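AgaA (Rhizobium radiobacter, PDB 6HLX) is a periplasmic binding protein that captures the opine agropinic acid, probably handing it to an ABC transporter for uptake into the bacterium. Local coordinates at residues Q259-A262 with Y263-R267; S344-K348 with I349-V353. All blocks are in the same frame, centred on the assembly; numbering follows the deposited sequence.

Contact 1: residues Q259-A262 with Y263-R267; sequences QAIA and YAVDR. With ZN (zinc ion), chain O.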
ATOM      1  N   GLN A 259     -21.479 -10.952   4.442  1.00 23.91           N
ATOM      2  CA  GLN A 259     -21.393 -11.589   5.767  1.00 23.86           C
ATOM      3  C   GLN A 259     -21.383 -13.108   5.636  1.00 28.35           C
ATOM      4  O   GLN A 259     -20.610 -13.750   6.347  1.00 27.12           O
ATOM      5  CB  GLN A 259     -22.540 -11.153   6.702  1.00 25.31           C
ATOM      6  CG  GLN A 259     -22.441  -9.699   7.173  1.00 28.56           C
ATOM      7  CD  GLN A 259     -22.956  -9.504   8.592  1.00 41.25           C
ATOM      8  OE1 GLN A 259     -23.359 -10.437   9.273  1.00 37.21           O
ATOM      9  NE2 GLN A 259     -22.914  -8.290   9.090  1.00 29.51           N
ATOM     10  N   ALA A 260     -22.216 -13.700   4.723  1.00 26.73           N
ATOM     11  CA  ALA A 260     -22.208 -15.165   4.517  1.00 27.03           C
ATOM     12  C   ALA A 260     -20.786 -15.647   4.193  1.00 29.88           C
ATOM     13  O   ALA A 260     -20.332 -16.627   4.770  1.00 29.02           O
ATOM     14  CB  ALA A 260     -23.163 -15.572   3.398  1.00 28.04           C
ATOM     15  N   ILE A 261     -20.076 -14.926   3.314  1.00 25.15           N
ATOM     16  CA  ILE A 261     -18.686 -15.236   2.949  1.00 24.72           C
ATOM     17  C   ILE A 261     -17.754 -15.143   4.174  1.00 28.21           C
ATOM     18  O   ILE A 261     -16.933 -16.038   4.369  1.00 28.41           O
ATOM     19  CB  ILE A 261     -18.244 -14.375   1.762  1.00 26.42           C
ATOM     20  CG1 ILE A 261     -19.012 -14.845   0.501  1.00 26.56           C
ATOM     21  CG2 ILE A 261     -16.729 -14.479   1.556  1.00 26.89           C
ATOM     22  CD1 ILE A 261     -18.913 -13.924  -0.679  1.00 30.32           C
ATOM     23  N   ALA A 262     -17.934 -14.106   5.020  1.00 25.27           N
ATOM     24  CA  ALA A 262     -17.158 -13.945   6.263  1.00 25.01           C
ATOM     25  C   ALA A 262     -17.399 -15.140   7.225  1.00 30.07           C
ATOM     26  O   ALA A 262     -16.468 -15.562   7.907  1.00 30.20           O
ATOM     27  CB  ALA A 262     -17.532 -12.644   6.947  1.00 25.70           C
ATOM     28  N   TYR A 263     -18.631 -15.701   7.251  1.00 25.57           N
ATOM     29  CA  TYR A 263     -18.945 -16.854   8.122  1.00 25.98           C
ATOM     30  C   TYR A 263     -18.499 -18.192   7.515  1.00 31.74           C
ATOM     31  O   TYR A 263     -18.304 -19.172   8.252  1.00 32.11           O
ATOM     32  CB  TYR A 263     -20.475 -16.917   8.416  1.00 26.65           C
ATOM     33  CG  TYR A 263     -20.941 -15.959   9.493  1.00 28.10           C
ATOM     34  CD1 TYR A 263     -20.658 -16.195  10.838  1.00 29.55           C
ATOM     35  CD2 TYR A 263     -21.702 -14.837   9.174  1.00 29.20           C
ATOM     36  CE1 TYR A 263     -21.108 -15.330  11.836  1.00 30.29           C
ATOM     37  CE2 TYR A 263     -22.162 -13.964  10.167  1.00 29.91           C
ATOM     38  CZ  TYR A 263     -21.853 -14.212  11.495  1.00 35.74           C
ATOM     39  OH  TYR A 263     -22.275 -13.356  12.478  1.00 37.23           O
ATOM     40  N   ALA A 264     -18.423 -18.272   6.173  1.00 28.82           N
ATOM     41  CA  ALA A 264     -18.125 -19.523   5.469  1.00 30.19           C
ATOM     42  C   ALA A 264     -16.656 -19.862   5.324  1.00 34.02           C
ATOM     43  O   ALA A 264     -16.321 -21.028   5.104  1.00 34.36           O
ATOM     44  CB  ALA A 264     -18.768 -19.516   4.088  1.00 31.21           C
ATOM     45  N   VAL A 265     -15.781 -18.856   5.343  1.00 28.60           N
ATOM     46  CA  VAL A 265     -14.368 -19.129   5.093  1.00 28.47           C
ATOM     47  C   VAL A 265     -13.619 -19.452   6.371  1.00 33.12           C
ATOM     48  O   VAL A 265     -13.468 -18.582   7.220  1.00 35.38           O
ATOM     49  CB  VAL A 265     -13.688 -18.003   4.271  1.00 31.04           C
ATOM     50  CG1 VAL A 265     -12.213 -18.334   4.002  1.00 31.03           C
ATOM     51  CG2 VAL A 265     -14.419 -17.759   2.955  1.00 30.76           C
ATOM     52  N   ASP A 266     -13.126 -20.703   6.496  1.00 28.81           N
ATOM     53  CA  ASP A 266     -12.334 -21.078   7.647  1.00 27.25           C
ATOM     54  C   ASP A 266     -10.973 -20.377   7.539  1.00 30.57           C
ATOM     55  O   ASP A 266     -10.251 -20.545   6.548  1.00 29.40           O
ATOM     56  CB  ASP A 266     -12.119 -22.583   7.747  1.00 28.89           C
ATOM     57  CG  ASP A 266     -11.552 -22.904   9.100  1.00 34.28           C
ATOM     58  OD1 ASP A 266     -12.357 -23.096  10.055  1.00 34.44           O
ATOM     59  OD2 ASP A 266     -10.312 -22.908   9.233  1.00 31.60           O
ATOM     60  N   ARG A 267     -10.640 -19.586   8.551  1.00 26.22           N
ATOM     61  CA  ARG A 267      -9.410 -18.791   8.517  1.00 25.22           C
ATOM     62  C   ARG A 267      -8.146 -19.623   8.693  1.00 29.29           C
ATOM     63  O   ARG A 267      -7.107 -19.276   8.108  1.00 29.50           O
ATOM     64  CB  ARG A 267      -9.506 -17.642   9.506  1.00 27.55           C
ATOM     65  CG  ARG A 267     -10.508 -16.620   8.992  1.00 32.16           C
ATOM     66  CD  ARG A 267     -11.299 -16.027  10.093  1.00 37.59           C
ATOM     67  NE  ARG A 267     -12.171 -14.953   9.614  1.00 35.89           N
ATOM     68  CZ  ARG A 267     -13.450 -15.098   9.284  1.00 49.50           C
ATOM     69  NH1 ARG A 267     -14.014 -16.297   9.288  1.00 36.40           N
ATOM     70  NH2 ARG A 267     -14.163 -14.049   8.903  1.00 46.00           N
TER
HETATM   71 ZN    ZN O 614     -11.390 -23.237  11.684  1.00 39.83          ZN
HETATM   72  O   HOH W   1     -23.896 -11.252  11.852  1.00 38.28           O
HETATM   73  O   HOH W   2      -9.901 -24.498  11.719  1.00 35.39           O

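Contact 2: residues S344-K348 with I349-V353; sequences SELAK and IGIKV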
ATOM      1  N   SER A 344     -12.620 -23.439  -2.434  1.00 27.42           N
ATOM      2  CA  SER A 344     -13.086 -24.685  -1.816  1.00 29.50           C
ATOM      3  C   SER A 344     -14.024 -24.428  -0.638  1.00 34.10           C
ATOM      4  O   SER A 344     -15.024 -25.133  -0.496  1.00 34.28           O
ATOM      5  CB  SER A 344     -11.924 -25.599  -1.444  1.00 33.12           C
ATOM      6  OG  SER A 344     -10.982 -24.922  -0.637  1.00 43.25           O
ATOM      7  N   GLU A 345     -13.748 -23.375   0.157  1.00 29.04           N
ATOM      8  CA  GLU A 345     -14.620 -23.013   1.287  1.00 29.18           C
ATOM      9  C   GLU A 345     -16.010 -22.579   0.828  1.00 32.17           C
ATOM     10  O   GLU A 345     -17.003 -22.990   1.427  1.00 33.34           O
ATOM     11  CB  GLU A 345     -13.990 -21.904   2.150  1.00 29.69           C
ATOM     12  CG  GLU A 345     -12.764 -22.334   2.943  1.00 33.30           C
ATOM     13  CD  GLU A 345     -13.062 -23.395   3.978  1.00 47.63           C
ATOM     14  OE1 GLU A 345     -12.787 -24.586   3.707  1.00 45.78           O
ATOM     15  OE2 GLU A 345     -13.613 -23.040   5.042  1.00 36.46           O
ATOM     16  N   LEU A 346     -16.088 -21.756  -0.225  1.00 27.49           N
ATOM     17  CA  LEU A 346     -17.371 -21.232  -0.701  1.00 27.21           C
ATOM     18  C   LEU A 346     -18.203 -22.250  -1.462  1.00 32.53           C
ATOM     19  O   LEU A 346     -19.433 -22.138  -1.459  1.00 31.91           O
ATOM     20  CB  LEU A 346     -17.195 -19.944  -1.501  1.00 25.92           C
ATOM     21  CG  LEU A 346     -16.621 -18.744  -0.718  1.00 28.03           C
ATOM     22  CD1 LEU A 346     -16.658 -17.488  -1.577  1.00 27.83           C
ATOM     23  CD2 LEU A 346     -17.368 -18.508   0.629  1.00 28.34           C
ATOM     24  N   ALA A 347     -17.555 -23.279  -2.063  1.00 29.58           N
ATOM     25  CA  ALA A 347     -18.290 -24.374  -2.725  1.00 30.56           C
ATOM     26  C   ALA A 347     -19.255 -25.065  -1.740  1.00 35.05           C
ATOM     27  O   ALA A 347     -20.314 -25.545  -2.157  1.00 36.10           O
ATOM     28  CB  ALA A 347     -17.322 -25.409  -3.282  1.00 31.01           C
ATOM     29  N   LYS A 348     -18.888 -25.087  -0.439  1.00 31.01           N
ATOM     30  CA  LYS A 348     -19.650 -25.737   0.632  1.00 32.51           C
ATOM     31  C   LYS A 348     -20.981 -25.052   0.894  1.00 36.35           C
ATOM     32  O   LYS A 348     -21.878 -25.678   1.463  1.00 36.58           O
ATOM     33  CB  LYS A 348     -18.813 -25.827   1.927  1.00 34.71           C
ATOM     34  CG  LYS A 348     -17.580 -26.706   1.776  1.00 41.01           C
ATOM     35  CD  LYS A 348     -16.768 -26.771   3.054  1.00 46.55           C
ATOM     36  CE  LYS A 348     -15.486 -27.540   2.837  1.00 49.25           C
ATOM     37  NZ  LYS A 348     -14.499 -27.286   3.916  1.00 53.12           N
ATOM     38  N   ILE A 349     -21.121 -23.782   0.456  1.00 32.21           N
ATOM     39  CA  ILE A 349     -22.354 -23.011   0.636  1.00 32.69           C
ATOM     40  C   ILE A 349     -23.046 -22.728  -0.720  1.00 37.08           C
ATOM     41  O   ILE A 349     -23.997 -21.941  -0.780  1.00 37.76           O
ATOM     42  CB  ILE A 349     -22.164 -21.742   1.518  1.00 35.47           C
ATOM     43  CG1 ILE A 349     -21.279 -20.659   0.830  1.00 34.20           C
ATOM     44  CG2 ILE A 349     -21.641 -22.120   2.916  1.00 37.66           C
ATOM     45  CD1 ILE A 349     -21.429 -19.288   1.430  1.00 34.08           C
ATOM     46  N   GLY A 350     -22.587 -23.406  -1.772  1.00 32.24           N
ATOM     47  CA  GLY A 350     -23.178 -23.317  -3.104  1.00 32.05           C
ATOM     48  C   GLY A 350     -22.728 -22.152  -3.956  1.00 34.00           C
ATOM     49  O   GLY A 350     -23.365 -21.846  -4.965  1.00 33.57           O
ATOM     50  N   ILE A 351     -21.619 -21.508  -3.579  1.00 29.45           N
ATOM     51  CA  ILE A 351     -21.050 -20.428  -4.381  1.00 27.92           C
ATOM     52  C   ILE A 351     -19.959 -21.095  -5.217  1.00 32.43           C
ATOM     53  O   ILE A 351     -18.976 -21.592  -4.660  1.00 29.57           O
ATOM     54  CB  ILE A 351     -20.508 -19.248  -3.524  1.00 30.05           C
ATOM     55  CG1 ILE A 351     -21.658 -18.506  -2.791  1.00 30.33           C
ATOM     56  CG2 ILE A 351     -19.702 -18.271  -4.392  1.00 30.78           C
ATOM     57  CD1 ILE A 351     -21.221 -17.441  -1.797  1.00 33.12           C
ATOM     58  N   LYS A 352     -20.177 -21.164  -6.535  1.00 29.52           N
ATOM     59  CA  LYS A 352     -19.243 -21.799  -7.469  1.00 29.52           C
ATOM     60  C   LYS A 352     -18.274 -20.750  -7.978  1.00 30.41           C
ATOM     61  O   LYS A 352     -18.633 -19.921  -8.813  1.00 30.14           O
ATOM     62  CB  LYS A 352     -20.000 -22.492  -8.608  1.00 33.47           C
ATOM     63  CG  LYS A 352     -20.842 -23.679  -8.109  1.00 52.67           C
ATOM     64  CD  LYS A 352     -22.078 -23.956  -8.973  1.00 63.72           C
ATOM     65  CE  LYS A 352     -23.263 -23.054  -8.670  1.00 69.12           C
ATOM     66  NZ  LYS A 352     -23.994 -23.451  -7.433  1.00 69.69           N
ATOM     67  N   VAL A 353     -17.056 -20.758  -7.426  1.00 26.53           N
ATOM     68  CA  VAL A 353     -16.029 -19.769  -7.748  1.00 24.49           C
ATOM     69  C   VAL A 353     -15.102 -20.289  -8.847  1.00 29.35           C
ATOM     70  O   VAL A 353     -14.584 -21.393  -8.714  1.00 30.02           O
ATOM     71  CB  VAL A 353     -15.201 -19.420  -6.473  1.00 27.27           C
ATOM     72  CG1 VAL A 353     -14.051 -18.456  -6.779  1.00 28.01           C
ATOM     73  CG2 VAL A 353     -16.084 -18.880  -5.350  1.00 26.37           C
TER

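Contact 1: residues Q259-A262 with Y263-R267
The closing turn of helix 255-264 exemplifies a helix end whose last turn receives an arginine from the following segment: Arg267, just beyond the helix, bends back so that its two terminal nitrogens grip the carbonyl of Ala262. NH1 and NH2 of Arg267 each lie 2.9 Å from Ala262 O, which sits at the edge of the guanidinium plane. NH1 approaches almost in line with the carbonyl bond (171° at the oxygen), whereas NH2 comes in from one side. Both bonds end on a single oxygen, and the positive group probably offsets the negative end of the helix dipole. The i to i+4 bonds continue to the helix end, with Tyr263 N bonded to Gln259 O at 2.9 Å and Val265 N to Ile261 O at 3.2 Å; weak bonds from Tyr263 N to Ala260 O and Ala264 N to Ile261 O lie beside them, and Val265 leaves the helix.

One turn apart, Gln259 and Tyr263 run side by side, each with CG anti to its carbonyl carbon (chi1 of Tyr263 -80°). Their amide and ring planes differ by 49°, and a water joins the ends, 2.8 Å from Gln259 OE1 and 2.7 Å from Tyr263 OH; Gln259 NE2 bonds to Tyr301 OH. Asp266, the N-cap of helix 267-274, accepts from Ala269 N through OD2 while OD1 binds a zinc ion at 1.9 Å.

Helix 306-315 packs along Ala260, Tyr263 and Ala264. Strand 446-451 lies against Ala262, Val265 and Arg267, while Leu346 of helix 333-347 touches Ile261, Ala264 and Val265.

Contact 2: residues S344-K348 with I349-V353
Ile349 turns CG1 into the space between its own backbone N and carbonyl carbon (chi1 68°), which lays CG1 3.3 Å from Leu346 O and carries CD1 to within 4.2 Å of Leu346 CD2. Leu346, with CG beside its backbone N (chi1 -64°), directs CD2 to that meeting and CD1 to Val353 CG2, crossing Val353 at an angle. Its CB lies 3.9 Å from Ile351 CB.

The backbone between these apolar groups makes a Schellman motif that terminates helix 333-347. Ile351 N reaches back to Leu346 O at 3.1 Å, and Gly350 N to Ala347 O, also at 3.1 Å, both donors coming from above the carbonyl planes; the latter bond closes a type I turn. Gly350 supplies the positive phi (83°) of the C-prime position, which lets the chain reverse out of the helix. Leu346 O accepts a second bond, from Ile349 N at 3.0 Å, and its two donors approach from opposite faces of the carbonyl plane. The extended Lys348 chain brings NZ to the syn side of Glu345 OE1 in a salt bridge of 3.2 Å, while Glu345 OE2 accepts a hydrogen bond from Asp266 N.

The turn belongs to the beta-alpha-beta unit of strand 322-327, helix 333-347 and strand 351-356. Ile351 and Val353 pack on strand 322-327, Ile349 nestles against helix 306-315, and Leu346 presses on helix 255-264.

Followed from the N terminus, contact 1 comes first, at the junction where helix 255-264 gives way to helix 267-274. The chain then runs through helix 306-315 and strand 322-327 before contact 2 turns helix 333-347 into strand 351-356. Each is a local closure at a helix end, one after the other, with neither nesting nor crossing. Although some eighty residues separate them, the two helix ends meet in space, their centres about 11 Å apart. The polar bridge between Glu345 and Asp266 joins the contacts, and Ala264 CB packs on Ile349 CD1. Two helix termini are thus tied together at the 351-356 edge of the mixed sheet.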